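Local coordinates for invasion-associated protein B (Bartonella henselae, PDB 3DTD) that is of unknown function but, as a member of the invasion-associated locus B family, is probably linked to the invasion of host cells, at residues Gly81-Lys86 and Ala134-Ala139; Gly128-Leu133 and Asp147-Leu152. All coordinates share one frame; numbering follows the deposited sequence.

Contact 1 (Gly81-Lys86 and Ala134-Ala139); sequences GILVSK and AMTIAA
Two opposed choices of first torsion set the hydrophobic side of this contact: I82 holds CG2 anti to the backbone N and CG1 beside it (chi1 -59°), while M135 places CG in the crowded position between N and the carbonyl carbon (chi1 58°). With these torsions the two side chains cross at about a right angle, and M135, near-extended at chi2, brings SD to 3.8 Å from I82 CD1. L83 instead has CG anti to N (chi1 -172°), so that it runs alongside T136 and points the same way, its CD2 3.8 Å from T136 CG2. K86 crosses T136 obliquely; its CD lies 3.4 Å from T136 OG1, and the bends at chi3 and chi4 beyond it turn the ammonium end away.

The backbones meet in one bridge, between I82 and I137, whose CA atoms lie 4.4 Å apart. Two hydrogen bonds flank it. L83 N gives a short bond of 2.6 Å to T136 O, arriving in the carbonyl plane; A138 N reaches G81 O at 2.9 Å from above the plane. The same T136 O lies close to I82 CA in a CA-H...O contact, so one carbonyl is approached from two neighbouring residues. Beyond the bridge, a water bonds to T136 N at 2.7 Å and to L83 O, linking the two backbones where they are no longer directly bonded to each other.

I82 O is hydrogen-bonded to T105 OG1 of the second subunit, and V84 packs on V84 of that subunit, so the loop also serves an interface. Within the chain, L145 of the neighbouring strand lies against I82, M135 and I137. The arrangement is an isolated beta bridge, pinning a connecting loop to the end of a sheet strand just where the chain enters an inverse gamma turn centred on A138.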
# COMPACT_ATOMS: atom_id res chain seq x y z
N GLY C 81 -26.19 -19.28 -7.10
CA GLY C 81 -27.02 -19.97 -6.11
C GLY C 81 -28.41 -20.34 -6.59
O GLY C 81 -29.26 -20.76 -5.80
N ILE C 82 -28.63 -20.20 -7.90
CA ILE C 82 -29.92 -20.52 -8.52
C ILE C 82 -29.91 -21.97 -9.00
O ILE C 82 -28.96 -22.40 -9.65
CB ILE C 82 -30.25 -19.54 -9.70
CG1 ILE C 82 -30.30 -18.09 -9.22
CG2 ILE C 82 -31.56 -19.92 -10.41
CD1 ILE C 82 -31.18 -17.83 -8.01
N LEU C 83 -30.97 -22.71 -8.66
CA LEU C 83 -31.18 -24.08 -9.12
C LEU C 83 -31.30 -24.15 -10.63
O LEU C 83 -32.28 -23.71 -11.23
CB LEU C 83 -32.39 -24.71 -8.43
CG LEU C 83 -32.66 -26.21 -8.64
CD1 LEU C 83 -31.45 -27.05 -8.27
CD2 LEU C 83 -33.84 -26.61 -7.81
N VAL C 84 -30.27 -24.73 -11.23
CA VAL C 84 -30.04 -24.76 -12.66
C VAL C 84 -30.99 -25.70 -13.42
O VAL C 84 -31.27 -25.49 -14.61
CB VAL C 84 -28.53 -25.09 -12.89
CG1 VAL C 84 -28.31 -26.31 -13.77
CG2 VAL C 84 -27.76 -23.84 -13.34
N SER C 85 -31.50 -26.70 -12.71
CA SER C 85 -32.38 -27.72 -13.29
C SER C 85 -33.82 -27.22 -13.45
O SER C 85 -34.57 -27.74 -14.27
CB SER C 85 -32.34 -29.01 -12.47
OG SER C 85 -32.64 -28.77 -11.10
N LYS C 86 -34.18 -26.22 -12.65
CA LYS C 86 -35.51 -25.62 -12.71
C LYS C 86 -35.48 -24.33 -13.55
O LYS C 86 -34.45 -23.65 -13.59
CB LYS C 86 -36.04 -25.36 -11.29
CG LYS C 86 -36.41 -26.65 -10.56
CD LYS C 86 -37.31 -26.39 -9.36
CE LYS C 86 -38.79 -26.43 -9.73
NZ LYS C 86 -39.25 -27.81 -10.07
N ALA C 134 -38.74 -15.04 -12.22
CA ALA C 134 -39.05 -16.08 -11.24
C ALA C 134 -38.13 -17.28 -11.42
O ALA C 134 -38.01 -17.83 -12.52
CB ALA C 134 -40.51 -16.51 -11.35
N MET C 135 -37.46 -17.68 -10.33
CA MET C 135 -36.53 -18.81 -10.36
C MET C 135 -36.50 -19.57 -9.03
O MET C 135 -37.18 -19.18 -8.08
CB MET C 135 -35.12 -18.36 -10.79
CG MET C 135 -34.49 -17.28 -9.92
SD MET C 135 -33.26 -16.30 -10.79
CE MET C 135 -34.29 -15.13 -11.67
N THR C 136 -35.73 -20.65 -8.98
CA THR C 136 -35.62 -21.48 -7.78
C THR C 136 -34.20 -21.42 -7.22
O THR C 136 -33.23 -21.53 -7.97
CB THR C 136 -36.01 -22.95 -8.10
OG1 THR C 136 -37.23 -22.98 -8.86
CG2 THR C 136 -36.20 -23.75 -6.83
N ILE C 137 -34.09 -21.22 -5.92
CA ILE C 137 -32.79 -21.23 -5.23
C ILE C 137 -32.35 -22.67 -4.95
O ILE C 137 -33.14 -23.49 -4.49
CB ILE C 137 -32.86 -20.41 -3.91
CG1 ILE C 137 -33.38 -19.00 -4.17
CG2 ILE C 137 -31.49 -20.35 -3.22
CD1 ILE C 137 -33.71 -18.20 -2.92
N ALA C 138 -31.09 -22.97 -5.27
CA ALA C 138 -30.49 -24.26 -4.93
C ALA C 138 -30.08 -24.27 -3.46
O ALA C 138 -28.94 -23.97 -3.11
CB ALA C 138 -29.31 -24.57 -5.83
N ALA C 139 -31.05 -24.59 -2.62
CA ALA C 139 -30.91 -24.58 -1.18
C ALA C 139 -31.84 -25.66 -0.63
O ALA C 139 -32.74 -26.10 -1.36
CB ALA C 139 -31.29 -23.20 -0.64
O HOH W 1 -34.40 -21.73 -11.02

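Contact 2 (Gly128-Leu133 and Asp147-Leu152)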
# COMPACT_ATOMS: atom_id res chain seq x y z
N GLY C 128 -44.73 -2.30 -21.22
CA GLY C 128 -44.56 -2.72 -19.83
C GLY C 128 -43.73 -1.81 -18.96
O GLY C 128 -43.06 -0.91 -19.47
N LYS C 129 -43.77 -2.05 -17.65
CA LYS C 129 -42.99 -1.30 -16.67
C LYS C 129 -41.86 -2.13 -16.07
O LYS C 129 -40.73 -1.66 -15.91
CB LYS C 129 -43.89 -0.73 -15.57
CG LYS C 129 -44.33 0.71 -15.82
CD LYS C 129 -45.70 1.02 -15.24
CE LYS C 129 -46.81 0.69 -16.23
NZ LYS C 129 -48.15 1.12 -15.74
N HIS C 130 -42.15 -3.38 -15.75
CA HIS C 130 -41.21 -4.33 -15.18
C HIS C 130 -41.21 -5.62 -15.94
O HIS C 130 -42.21 -6.12 -16.29
CB HIS C 130 -41.57 -4.67 -13.76
CG HIS C 130 -41.14 -3.64 -12.78
ND1 HIS C 130 -40.90 -3.93 -11.46
CD2 HIS C 130 -40.91 -2.33 -12.92
CE1 HIS C 130 -40.52 -2.84 -10.84
NE2 HIS C 130 -40.53 -1.85 -11.70
N LEU C 131 -40.05 -6.18 -16.14
CA LEU C 131 -39.94 -7.56 -16.58
C LEU C 131 -39.62 -8.41 -15.35
O LEU C 131 -38.49 -8.41 -14.87
CB LEU C 131 -38.87 -7.73 -17.66
CG LEU C 131 -38.62 -9.15 -18.18
CD1 LEU C 131 -39.87 -9.77 -18.81
CD2 LEU C 131 -37.50 -9.13 -19.17
N LYS C 132 -40.63 -9.09 -14.83
CA LYS C 132 -40.51 -9.86 -13.60
C LYS C 132 -39.83 -11.20 -13.84
O LYS C 132 -40.14 -11.90 -14.81
CB LYS C 132 -41.88 -10.07 -12.96
CG LYS C 132 -42.51 -8.80 -12.38
CD LYS C 132 -43.81 -9.11 -11.67
CE LYS C 132 -44.45 -7.84 -11.11
NZ LYS C 132 -45.75 -8.12 -10.44
N LEU C 133 -38.90 -11.54 -12.95
CA LEU C 133 -38.20 -12.82 -13.03
C LEU C 133 -38.62 -13.76 -11.90
O LEU C 133 -38.83 -13.32 -10.76
CB LEU C 133 -36.68 -12.62 -12.99
CG LEU C 133 -35.82 -12.01 -14.11
CD1 LEU C 133 -36.58 -11.75 -15.43
CD2 LEU C 133 -35.16 -10.74 -13.64
N ASP C 147 -38.56 -11.83 -6.40
CA ASP C 147 -38.50 -10.38 -6.23
C ASP C 147 -37.56 -9.64 -7.19
O ASP C 147 -37.38 -8.42 -7.09
CB ASP C 147 -38.20 -10.01 -4.76
CG ASP C 147 -36.91 -10.63 -4.24
OD1 ASP C 147 -36.56 -10.36 -3.07
OD2 ASP C 147 -36.23 -11.39 -4.97
N LEU C 148 -36.96 -10.37 -8.12
CA LEU C 148 -36.06 -9.79 -9.11
C LEU C 148 -36.79 -9.37 -10.38
O LEU C 148 -37.77 -10.00 -10.78
CB LEU C 148 -34.93 -10.76 -9.44
CG LEU C 148 -33.55 -10.68 -8.77
CD1 LEU C 148 -33.60 -10.36 -7.28
CD2 LEU C 148 -32.82 -11.97 -9.03
N PHE C 149 -36.31 -8.31 -11.01
CA PHE C 149 -36.94 -7.73 -12.19
C PHE C 149 -35.93 -6.94 -13.01
O PHE C 149 -34.84 -6.62 -12.54
CB PHE C 149 -38.13 -6.83 -11.82
CG PHE C 149 -37.82 -5.83 -10.73
CD1 PHE C 149 -37.22 -4.61 -11.03
CD2 PHE C 149 -38.14 -6.12 -9.40
CE1 PHE C 149 -36.92 -3.71 -10.02
CE2 PHE C 149 -37.84 -5.22 -8.39
CZ PHE C 149 -37.23 -4.02 -8.70
N VAL C 150 -36.31 -6.63 -14.25
CA VAL C 150 -35.61 -5.65 -15.07
C VAL C 150 -36.59 -4.51 -15.34
O VAL C 150 -37.71 -4.75 -15.78
CB VAL C 150 -35.08 -6.27 -16.40
CG1 VAL C 150 -34.38 -5.22 -17.25
CG2 VAL C 150 -34.12 -7.42 -16.11
N GLN C 151 -36.18 -3.27 -15.04
CA GLN C 151 -37.03 -2.10 -15.28
C GLN C 151 -37.03 -1.75 -16.76
O GLN C 151 -35.98 -1.73 -17.40
CB GLN C 151 -36.56 -0.92 -14.44
CG GLN C 151 -36.61 -1.14 -12.94
CD GLN C 151 -36.11 0.06 -12.17
OE1 GLN C 151 -36.86 0.99 -11.90
NE2 GLN C 151 -34.83 0.04 -11.79
N LEU C 152 -38.22 -1.48 -17.30
CA LEU C 152 -38.40 -1.32 -18.74
C LEU C 152 -38.54 0.13 -19.22
O LEU C 152 -38.83 0.36 -20.40
CB LEU C 152 -39.59 -2.16 -19.22
CG LEU C 152 -39.53 -3.68 -19.01
CD1 LEU C 152 -40.89 -4.30 -19.31
CD2 LEU C 152 -38.42 -4.34 -19.84
O HOH W 2 -39.37 0.97 -12.36
O HOH W 3 -36.69 -13.48 -9.15
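The H130 imidazole and the F149 phenyl form an offset stack, each with one face toward the other: their centroids are 4.4 Å apart and their planes are inclined at 24°. H130 CE1 stands over the F149 face, displaced toward the rim, and F149 CD1 lies over the imidazole. F149 reaches this position with CG in the crowded rotamer between N and the carbonyl carbon. Q151 CG approaches the imidazole obliquely, and the amide plane is turned 70° from the ring. Water 2 links the two polar ends, 3.1 Å from H130 NE2 and 2.6 Å from Q151 OE1, to which it donates. That oxygen also accepts a bond from T28 N of the third subunit, whose E27 packs on H130 and F149, so this face lies at a subunit interface.

Beneath the rings, the backbone ladder explains the pairing. L131 and V150 are a hydrogen-bonded pair: L131 N meets V150 O at 2.8 Å, almost straight (178°), and V150 N returns to L131 O at 2.9 Å on a lone pair. H130-Q151 and K132-F149 are the flanking non-hydrogen-bonded pairs, where F149 CA closes to 3.2 Å from L131 O. Further bonds, L152 N to K129 O and L133 N to L148 O, extend the ladder both ways.

L131 and V150 occupy the opposite face. There L131 CB lies 4.1 Å from L152 CD2, and L125 of helix 119-127 touches both leucines. The regular register is that of an antiparallel beta hairpin, made by strands 130-136 and 144-151 at one margin of the four-stranded sheet.

Contacts 1 and 2 lie with their centres 18 Å apart and draw on the same strand, 130-136: residues 128-133 serve contact 2 and the directly following 134-139 serve contact 1. Along the chain the segments alternate, 81-86, 128-133, 134-139 and 147-152, so the long-range tie of contact 1 crosses the local hairpin of contact 2. Apart from that sequence junction the two do not touch. Both reach the four-stranded antiparallel sheet, contact 2 nearer the centre of the chain and contact 1 at the strand's far end. Each also borders a different copy of the protein: the 81-86 loop with A138 meets the second subunit, the H130, F149 and Q151 face of the hairpin the third.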